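Local structure of light Chain (Clostridium botulinum, 6BVD) at residues L120-T125 against T132-V137. The protein is the zinc metalloprotease light chain of a mosaic botulinum neurotoxin, which probably cleaves a SNARE protein and so blocks neurotransmitter release. Residues are numbered along the deposited sequence; the frame is centred on the assembly and turned at random.
Sequences LGNSYT and TNNRTV
Asn122 and Thr136 face each other at about a right angle, and a water bridges them: Asn122 ND2 and Thr136 OG1 stand 4.1 Å apart. The water accepts from Asn122 ND2 at 2.9 Å and donates to Thr136 OG1 at 2.8 Å, with a weak further bond to Gly121 O, so the polar link between the loops is water-mediated and no direct hydrogen bond crosses. Each side is held by an Asx turn. Asn122 CG lies between its own backbone N and carbonyl carbon (chi1 58°), and OD1 accepts from Tyr124 N with the donor tilted 17° from the amide plane, while ND2 is presented to the water. Across from it, Asn134 OD1 is gripped twice, by Thr136 N on an in-plane lone pair and by Thr136 OG1 at 2.6 Å. That hydroxyl gives its proton to Asn134 OD1, which is consistent with its accepting from the water. Asn122 N donates to Thr125 OG1 at 2.9 Å, nearly straight (166°), tying the ends of the type I turn Asn122–Thr125, whose own closing bond runs from Thr125 N to Asn122 O.

Beside this polar patch the contact is apolar. Leu120 and Thr132 approach obliquely, methyl to methyl, CD1 lying 4.0 Å from Thr132 CG2, whereas the other leucine branch, CD2, rests 4.2 Å from Val137 CB. Thr132 OG1 is hydrogen-bonded to the Thr308 hydroxyl. Leu120 also packs on Phe316 and Tyr320 of helix 313-323, while Thr132 touches Ala309 in the loop before it; the first loop follows helix 104-115, and the second joins strand 129-130 to strand 138-142 of the mixed sheet.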
loop_
_atom_site.group_PDB
_atom_site.type_symbol
_atom_site.label_atom_id
_atom_site.label_comp_id
_atom_site.label_asym_id
_atom_site.label_seq_id
_atom_site.Cartn_x
_atom_site.Cartn_y
_atom_site.Cartn_z
ATOM N N LEU A 120 -1.056 -35.550 -6.668
ATOM C CA LEU A 120 -2.143 -36.336 -6.027
ATOM C C LEU A 120 -1.712 -37.808 -5.868
ATOM O O LEU A 120 -2.194 -38.727 -6.552
ATOM C CB LEU A 120 -3.463 -36.203 -6.828
ATOM C CG LEU A 120 -4.035 -34.771 -6.906
ATOM C CD1 LEU A 120 -5.359 -34.696 -7.755
ATOM C CD2 LEU A 120 -4.244 -34.100 -5.541
ATOM N N GLY A 121 -0.733 -38.036 -4.994
ATOM C CA GLY A 121 -0.284 -39.393 -4.755
ATOM C C GLY A 121 1.074 -39.342 -4.100
ATOM O O GLY A 121 1.696 -38.263 -4.056
ATOM N N ASN A 122 1.510 -40.479 -3.573
ATOM C CA ASN A 122 2.832 -40.548 -2.960
ATOM C C ASN A 122 3.374 -41.977 -3.002
ATOM O O ASN A 122 2.799 -42.846 -3.678
ATOM C CB ASN A 122 2.782 -40.001 -1.533
ATOM C CG ASN A 122 1.787 -40.759 -0.636
ATOM O OD1 ASN A 122 1.988 -41.915 -0.318
ATOM N ND2 ASN A 122 0.742 -40.071 -0.187
ATOM N N SER A 123 4.482 -42.247 -2.294
ATOM C CA SER A 123 5.091 -43.560 -2.404
ATOM C C SER A 123 4.158 -44.714 -2.055
ATOM O O SER A 123 4.267 -45.770 -2.650
ATOM C CB SER A 123 6.346 -43.645 -1.529
ATOM O OG SER A 123 7.323 -42.804 -2.108
ATOM N N TYR A 124 3.228 -44.479 -1.140
ATOM C CA TYR A 124 2.337 -45.518 -0.626
ATOM C C TYR A 124 0.891 -45.394 -1.107
ATOM O O TYR A 124 -0.020 -45.834 -0.394
ATOM C CB TYR A 124 2.358 -45.476 0.890
ATOM C CG TYR A 124 3.723 -45.828 1.438
ATOM C CD1 TYR A 124 4.509 -46.805 0.832
ATOM C CD2 TYR A 124 4.246 -45.154 2.517
ATOM C CE1 TYR A 124 5.799 -47.133 1.341
ATOM C CE2 TYR A 124 5.531 -45.468 3.017
ATOM C CZ TYR A 124 6.287 -46.448 2.421
ATOM O OH TYR A 124 7.558 -46.739 2.929
ATOM N N THR A 125 0.684 -44.819 -2.297
ATOM C CA THR A 125 -0.652 -44.824 -2.930
ATOM C C THR A 125 -0.532 -45.490 -4.304
ATOM O O THR A 125 0.577 -45.636 -4.828
ATOM C CB THR A 125 -1.272 -43.394 -3.055
ATOM O OG1 THR A 125 -0.464 -42.562 -3.897
ATOM C CG2 THR A 125 -1.431 -42.724 -1.698
ATOM N N THR A 132 -6.782 -38.170 -3.681
ATOM C CA THR A 132 -7.142 -36.919 -3.052
ATOM C C THR A 132 -7.505 -37.100 -1.579
ATOM O O THR A 132 -7.587 -36.143 -0.849
ATOM C CB THR A 132 -8.351 -36.257 -3.743
ATOM O OG1 THR A 132 -9.503 -37.082 -3.550
ATOM C CG2 THR A 132 -8.092 -36.075 -5.212
ATOM N N ASN A 133 -7.724 -38.320 -1.124
ATOM C CA ASN A 133 -8.398 -38.459 0.158
ATOM C C ASN A 133 -7.466 -38.780 1.314
ATOM O O ASN A 133 -7.635 -39.796 2.007
ATOM C CB ASN A 133 -9.490 -39.537 0.068
ATOM C CG ASN A 133 -8.953 -40.863 -0.413
ATOM O OD1 ASN A 133 -7.906 -40.938 -1.060
ATOM N ND2 ASN A 133 -9.660 -41.932 -0.080
ATOM N N ASN A 134 -6.424 -37.968 1.489
ATOM C CA ASN A 134 -5.642 -38.061 2.707
ATOM C C ASN A 134 -5.032 -36.686 3.075
ATOM O O ASN A 134 -5.095 -35.719 2.279
ATOM C CB ASN A 134 -4.573 -39.147 2.584
ATOM C CG ASN A 134 -3.524 -38.838 1.536
ATOM O OD1 ASN A 134 -2.769 -37.878 1.680
ATOM N ND2 ASN A 134 -3.414 -39.693 0.514
ATOM N N ARG A 135 -4.456 -36.602 4.276
ATOM C CA ARG A 135 -4.138 -35.324 4.892
ATOM C C ARG A 135 -2.966 -34.597 4.261
ATOM O O ARG A 135 -2.739 -33.416 4.588
ATOM C CB ARG A 135 -3.853 -35.494 6.373
ATOM C CG ARG A 135 -2.594 -36.261 6.653
ATOM C CD ARG A 135 -2.072 -35.898 8.006
ATOM N NE ARG A 135 -2.800 -36.614 9.056
ATOM C CZ ARG A 135 -2.304 -37.621 9.768
ATOM N NH1 ARG A 135 -1.099 -38.120 9.509
ATOM N NH2 ARG A 135 -3.063 -38.196 10.687
ATOM N N THR A 136 -2.255 -35.240 3.345
ATOM C CA THR A 136 -1.146 -34.537 2.661
ATOM C C THR A 136 -1.585 -33.656 1.487
ATOM O O THR A 136 -0.782 -32.853 1.010
ATOM C CB THR A 136 -0.080 -35.514 2.108
ATOM O OG1 THR A 136 -0.642 -36.402 1.127
ATOM C CG2 THR A 136 0.621 -36.322 3.259
ATOM N N VAL A 137 -2.832 -33.823 1.005
ATOM C CA VAL A 137 -3.308 -33.085 -0.163
ATOM C C VAL A 137 -4.683 -32.393 0.051
ATOM O O VAL A 137 -4.985 -31.431 -0.620
ATOM C CB VAL A 137 -3.402 -34.006 -1.414
ATOM C CG1 VAL A 137 -2.016 -34.402 -1.873
ATOM C CG2 VAL A 137 -4.297 -35.271 -1.141
HETATM O O HOH W 1 0.220 -37.488 -1.315
#